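PDB 6AII: beta-agarase from Persicobacter, which probably cleaves the beta-1,4 linkages of agarose as a GH16-family glycoside hydrolase, releasing neoagarobiose. Local coordinates for residues N73-N85 and I304-D316. Residues are numbered along the deposited sequence; the frame is centred on the assembly and turned at random.
Sequences NGHMNIVASRNGN and IYGRPEDHIMKVD. With CA (calcium ion), chain B.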
loop_
_atom_site.group_PDB
_atom_site.type_symbol
_atom_site.label_atom_id
_atom_site.label_comp_id
_atom_site.label_asym_id
_atom_site.label_seq_id
_atom_site.Cartn_x
_atom_site.Cartn_y
_atom_site.Cartn_z
ATOM N N ASN A 73 -16.129 5.931 13.468
ATOM C CA ASN A 73 -15.899 4.823 14.378
ATOM C C ASN A 73 -14.402 4.607 14.674
ATOM O O ASN A 73 -14.056 3.490 15.128
ATOM C CB ASN A 73 -16.612 3.562 13.932
ATOM C CG ASN A 73 -18.089 3.798 13.756
ATOM O OD1 ASN A 73 -18.566 3.753 12.622
ATOM N ND2 ASN A 73 -18.754 4.213 14.812
ATOM N N GLY A 74 -13.596 5.625 14.507
ATOM C CA GLY A 74 -12.150 5.622 14.808
ATOM C C GLY A 74 -11.254 5.301 13.643
ATOM O O GLY A 74 -10.011 5.285 13.829
ATOM N N HIS A 75 -11.840 5.147 12.446
ATOM C CA HIS A 75 -11.000 4.809 11.268
ATOM C C HIS A 75 -11.559 5.427 9.994
ATOM O O HIS A 75 -12.784 5.633 9.834
ATOM C CB HIS A 75 -10.905 3.290 11.088
ATOM C CG HIS A 75 -12.143 2.584 11.429
ATOM N ND1 HIS A 75 -13.224 2.512 10.536
ATOM C CD2 HIS A 75 -12.532 1.921 12.535
ATOM C CE1 HIS A 75 -14.193 1.822 11.151
ATOM N NE2 HIS A 75 -13.798 1.456 12.314
ATOM N N MET A 76 -10.641 5.624 9.060
ATOM C CA MET A 76 -11.017 5.925 7.678
ATOM C C MET A 76 -11.550 4.610 7.080
ATOM O O MET A 76 -10.970 3.525 7.359
ATOM C CB MET A 76 -9.823 6.399 6.853
ATOM C CG MET A 76 -10.128 6.531 5.399
ATOM S SD MET A 76 -8.751 7.420 4.547
ATOM C CE MET A 76 -9.040 9.067 4.941
ATOM N N ASN A 77 -12.613 4.691 6.322
ATOM C CA ASN A 77 -13.271 3.556 5.680
ATOM C C ASN A 77 -13.073 3.702 4.163
ATOM O O ASN A 77 -13.428 4.738 3.589
ATOM C CB ASN A 77 -14.776 3.572 5.940
ATOM C CG ASN A 77 -15.102 3.563 7.406
ATOM O OD1 ASN A 77 -14.734 2.589 8.034
ATOM N ND2 ASN A 77 -15.797 4.607 7.886
ATOM N N ILE A 78 -12.515 2.681 3.539
ATOM C CA ILE A 78 -12.334 2.625 2.086
ATOM C C ILE A 78 -13.215 1.465 1.611
ATOM O O ILE A 78 -12.903 0.295 1.837
ATOM C CB ILE A 78 -10.870 2.541 1.697
ATOM C CG1 ILE A 78 -10.045 3.661 2.332
ATOM C CG2 ILE A 78 -10.767 2.601 0.181
ATOM C CD1 ILE A 78 -8.564 3.575 2.075
ATOM N N VAL A 79 -14.369 1.823 1.014
ATOM C CA VAL A 79 -15.490 0.921 0.875
ATOM C C VAL A 79 -15.596 0.300 -0.519
ATOM O O VAL A 79 -15.434 1.032 -1.476
ATOM C CB VAL A 79 -16.806 1.626 1.218
ATOM C CG1 VAL A 79 -17.986 0.731 0.977
ATOM C CG2 VAL A 79 -16.711 2.150 2.661
ATOM N N ALA A 80 -15.822 -0.992 -0.571
ATOM C CA ALA A 80 -16.270 -1.693 -1.805
ATOM C C ALA A 80 -17.776 -1.892 -1.737
ATOM O O ALA A 80 -18.305 -2.506 -0.790
ATOM C CB ALA A 80 -15.539 -2.998 -2.030
ATOM N N SER A 81 -18.445 -1.559 -2.852
ATOM C CA SER A 81 -19.891 -1.754 -2.945
ATOM C C SER A 81 -20.254 -2.038 -4.409
ATOM O O SER A 81 -19.376 -1.998 -5.276
ATOM C CB SER A 81 -20.605 -0.544 -2.421
ATOM O OG SER A 81 -20.264 0.630 -3.138
ATOM N N ARG A 82 -21.495 -2.396 -4.631
ATOM C CA ARG A 82 -21.879 -2.835 -6.002
ATOM C C ARG A 82 -23.291 -2.361 -6.308
ATOM O O ARG A 82 -24.258 -2.907 -5.748
ATOM C CB ARG A 82 -21.694 -4.346 -6.151
ATOM C CG ARG A 82 -22.051 -4.847 -7.555
ATOM C CD ARG A 82 -21.586 -6.247 -7.784
ATOM N NE ARG A 82 -20.152 -6.384 -7.817
ATOM C CZ ARG A 82 -19.493 -7.472 -7.494
ATOM N NH1 ARG A 82 -20.164 -8.585 -7.202
ATOM N NH2 ARG A 82 -18.158 -7.423 -7.400
ATOM N N ASN A 83 -23.376 -1.490 -7.281
ATOM C CA ASN A 83 -24.727 -0.956 -7.701
ATOM C C ASN A 83 -25.276 -1.765 -8.881
ATOM O O ASN A 83 -26.406 -1.494 -9.279
ATOM C CB ASN A 83 -24.685 0.524 -8.017
ATOM C CG ASN A 83 -23.723 0.917 -9.100
ATOM O OD1 ASN A 83 -23.420 0.092 -9.958
ATOM N ND2 ASN A 83 -23.245 2.139 -9.029
ATOM N N GLY A 84 -24.547 -2.726 -9.454
ATOM C CA GLY A 84 -25.040 -3.474 -10.575
ATOM C C GLY A 84 -24.586 -2.964 -11.936
ATOM O O GLY A 84 -24.723 -3.740 -12.927
ATOM N N ASN A 85 -24.029 -1.781 -12.026
ATOM C CA ASN A 85 -23.521 -1.252 -13.286
ATOM C C ASN A 85 -22.321 -2.067 -13.746
ATOM O O ASN A 85 -21.585 -2.637 -12.905
ATOM C CB ASN A 85 -23.121 0.205 -13.185
ATOM C CG ASN A 85 -24.289 1.130 -12.974
ATOM O OD1 ASN A 85 -25.415 0.698 -13.141
ATOM N ND2 ASN A 85 -23.992 2.311 -12.494
ATOM N N ILE A 304 -20.242 -9.699 -1.357
ATOM C CA ILE A 304 -20.307 -8.230 -1.157
ATOM C C ILE A 304 -21.636 -7.805 -0.539
ATOM O O ILE A 304 -21.656 -6.858 0.253
ATOM C CB ILE A 304 -19.957 -7.461 -2.442
ATOM C CG1 ILE A 304 -19.568 -6.022 -2.139
ATOM C CG2 ILE A 304 -21.072 -7.563 -3.512
ATOM C CD1 ILE A 304 -18.751 -5.318 -3.248
ATOM N N TYR A 305 -22.741 -8.473 -0.894
ATOM C CA TYR A 305 -24.031 -8.145 -0.271
ATOM C C TYR A 305 -24.246 -8.926 1.032
ATOM O O TYR A 305 -24.922 -8.408 1.881
ATOM C CB TYR A 305 -25.170 -8.475 -1.244
ATOM C CG TYR A 305 -25.135 -7.694 -2.529
ATOM C CD1 TYR A 305 -24.857 -6.343 -2.557
ATOM C CD2 TYR A 305 -25.339 -8.335 -3.741
ATOM C CE1 TYR A 305 -24.809 -5.634 -3.745
ATOM C CE2 TYR A 305 -25.283 -7.648 -4.947
ATOM C CZ TYR A 305 -25.063 -6.282 -4.941
ATOM O OH TYR A 305 -25.026 -5.582 -6.121
ATOM N N GLY A 306 -23.646 -10.064 1.217
ATOM C CA GLY A 306 -23.853 -10.819 2.415
ATOM C C GLY A 306 -23.032 -10.322 3.575
ATOM O O GLY A 306 -23.448 -10.418 4.760
ATOM N N ARG A 307 -21.819 -9.827 3.285
ATOM C CA ARG A 307 -20.943 -9.311 4.336
ATOM C C ARG A 307 -20.373 -7.946 3.941
ATOM O O ARG A 307 -19.153 -7.762 3.790
ATOM C CB ARG A 307 -19.777 -10.284 4.516
ATOM C CG ARG A 307 -20.221 -11.698 4.856
ATOM C CD ARG A 307 -19.104 -12.657 5.153
ATOM N NE ARG A 307 -18.391 -13.095 3.951
ATOM C CZ ARG A 307 -17.173 -12.683 3.556
ATOM N NH1 ARG A 307 -16.489 -11.782 4.260
ATOM N NH2 ARG A 307 -16.687 -13.160 2.407
ATOM N N PRO A 308 -21.221 -6.939 3.888
ATOM C CA PRO A 308 -20.817 -5.586 3.499
ATOM C C PRO A 308 -19.722 -4.991 4.394
ATOM O O PRO A 308 -18.824 -4.319 3.911
ATOM C CB PRO A 308 -22.108 -4.747 3.534
ATOM C CG PRO A 308 -23.085 -5.573 4.351
ATOM C CD PRO A 308 -22.680 -7.005 4.162
ATOM N N GLU A 309 -19.795 -5.266 5.683
ATOM C CA GLU A 309 -18.830 -4.667 6.586
ATOM C C GLU A 309 -17.437 -5.272 6.389
ATOM O O GLU A 309 -16.448 -4.600 6.613
ATOM C CB GLU A 309 -19.339 -4.806 8.027
ATOM C CG GLU A 309 -18.596 -3.969 9.039
ATOM C CD GLU A 309 -18.786 -2.460 8.946
ATOM O OE1 GLU A 309 -19.854 -1.956 8.458
ATOM O OE2 GLU A 309 -17.817 -1.803 9.304
ATOM N N ASP A 310 -17.360 -6.491 5.890
ATOM C CA ASP A 310 -16.089 -7.078 5.524
ATOM C C ASP A 310 -15.498 -6.493 4.227
ATOM O O ASP A 310 -14.287 -6.740 4.007
ATOM C CB ASP A 310 -16.219 -8.587 5.394
ATOM C CG ASP A 310 -16.318 -9.343 6.724
ATOM O OD1 ASP A 310 -15.868 -8.806 7.754
ATOM O OD2 ASP A 310 -16.857 -10.460 6.717
ATOM N N HIS A 311 -16.295 -5.813 3.402
ATOM C CA HIS A 311 -15.807 -5.310 2.131
ATOM C C HIS A 311 -15.342 -3.873 2.294
ATOM O O HIS A 311 -15.630 -3.007 1.490
ATOM C CB HIS A 311 -16.897 -5.508 1.066
ATOM C CG HIS A 311 -16.974 -6.934 0.660
ATOM N ND1 HIS A 311 -17.487 -7.930 1.471
ATOM C CD2 HIS A 311 -16.591 -7.533 -0.495
ATOM C CE1 HIS A 311 -17.310 -9.093 0.852
ATOM N NE2 HIS A 311 -16.799 -8.872 -0.381
ATOM N N ILE A 312 -14.619 -3.596 3.368
ATOM C CA ILE A 312 -14.136 -2.272 3.720
ATOM C C ILE A 312 -12.704 -2.445 4.225
ATOM O O ILE A 312 -12.472 -3.229 5.179
ATOM C CB ILE A 312 -14.977 -1.613 4.834
ATOM C CG1 ILE A 312 -16.471 -1.616 4.490
ATOM C CG2 ILE A 312 -14.440 -0.218 5.155
ATOM C CD1 ILE A 312 -17.332 -1.002 5.570
ATOM N N MET A 313 -11.839 -1.651 3.702
ATOM C CA MET A 313 -10.465 -1.518 4.201
ATOM C C MET A 313 -10.479 -0.362 5.209
ATOM O O MET A 313 -10.883 0.744 4.858
ATOM C CB MET A 313 -9.473 -1.211 3.104
ATOM C CG MET A 313 -8.028 -1.105 3.592
ATOM S SD MET A 313 -6.940 -0.585 2.205
ATOM C CE MET A 313 -5.389 -0.451 3.069
ATOM N N LYS A 314 -10.052 -0.602 6.446
ATOM C CA LYS A 314 -10.173 0.403 7.510
ATOM C C LYS A 314 -8.763 0.901 7.872
ATOM O O LYS A 314 -7.804 0.085 7.897
ATOM C CB LYS A 314 -10.842 -0.175 8.755
ATOM C CG LYS A 314 -12.243 -0.631 8.492
ATOM C CD LYS A 314 -12.929 -1.276 9.691
ATOM C CE LYS A 314 -14.314 -1.737 9.314
ATOM N NZ LYS A 314 -14.911 -2.510 10.423
ATOM N N VAL A 315 -8.643 2.188 8.137
ATOM C CA VAL A 315 -7.351 2.741 8.499
ATOM C C VAL A 315 -7.534 3.412 9.875
ATOM O O VAL A 315 -8.163 4.467 9.968
ATOM C CB VAL A 315 -6.804 3.738 7.464
ATOM C CG1 VAL A 315 -5.399 4.210 7.846
ATOM C CG2 VAL A 315 -6.810 3.148 6.042
ATOM N N ASP A 316 -6.958 2.779 10.902
ATOM C CA ASP A 316 -7.066 3.352 12.271
ATOM C C ASP A 316 -6.227 4.605 12.379
ATOM O O ASP A 316 -6.596 5.565 13.064
ATOM C CB ASP A 316 -6.620 2.288 13.268
ATOM C CG ASP A 316 -6.786 2.687 14.724
ATOM O OD1 ASP A 316 -7.637 3.576 15.013
ATOM O OD2 ASP A 316 -6.071 2.077 15.563
HETATM CA CA CA B . -8.270 5.812 15.101
HETATM O O HOH W 1 -14.796 -1.421 13.205
HETATM O O HOH W 2 -19.798 -2.782 1.334
HETATM O O HOH W 3 -9.451 4.691 17.019
#
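M76 and V315 exchange two backbone hydrogen bonds, and I78 and M313 do the same, zipping strands 75-79 and 312-315 into an antiparallel ladder. A80 N extends it past the strand end, reaching H311 O at 2.9 Å, nearly in line with the carbonyl.

On one face, M76, I78, M313 and V315 turn inward; I78 and M313 pack on I284 of strand 280-287, in the second sheet of the beta-sandwich common to GH16 enzymes. The other face carries N77, V79, I312 and K314.

There the extended K314 chain runs alongside H75, laying CD over the imidazole face, 3.9 Å from the centroid, in a CH-pi contact. With H75 chi1 at 36°, CG sits between backbone N and carbonyl carbon, bringing the ring beside the lysine. K314 NZ then reaches E309 OE2 at 3.2 Å, a salt bridge on the anti lone pair, and a water shared with H75 NE2. An alanine in place of K314 would probably take the CH-pi partner from the H75 ring and leave the E309 carboxylate without this cation.

Farther along, Y305 OH donates to R82 O (2.8 Å) from above the carbonyl plane, while I304 CG2 sits over the rim of one face of the R82 guanidinium, whose NH1 makes a salt bridge with D301.

At the opposite end, G74 O (2.2 Å) and D316 O and OD1 bind calcium, joined by D5, D30, N32 and a water; D316 OD2 forms a salt bridge with R123. The metal thus ties together the ends of two paired strands distant in sequence.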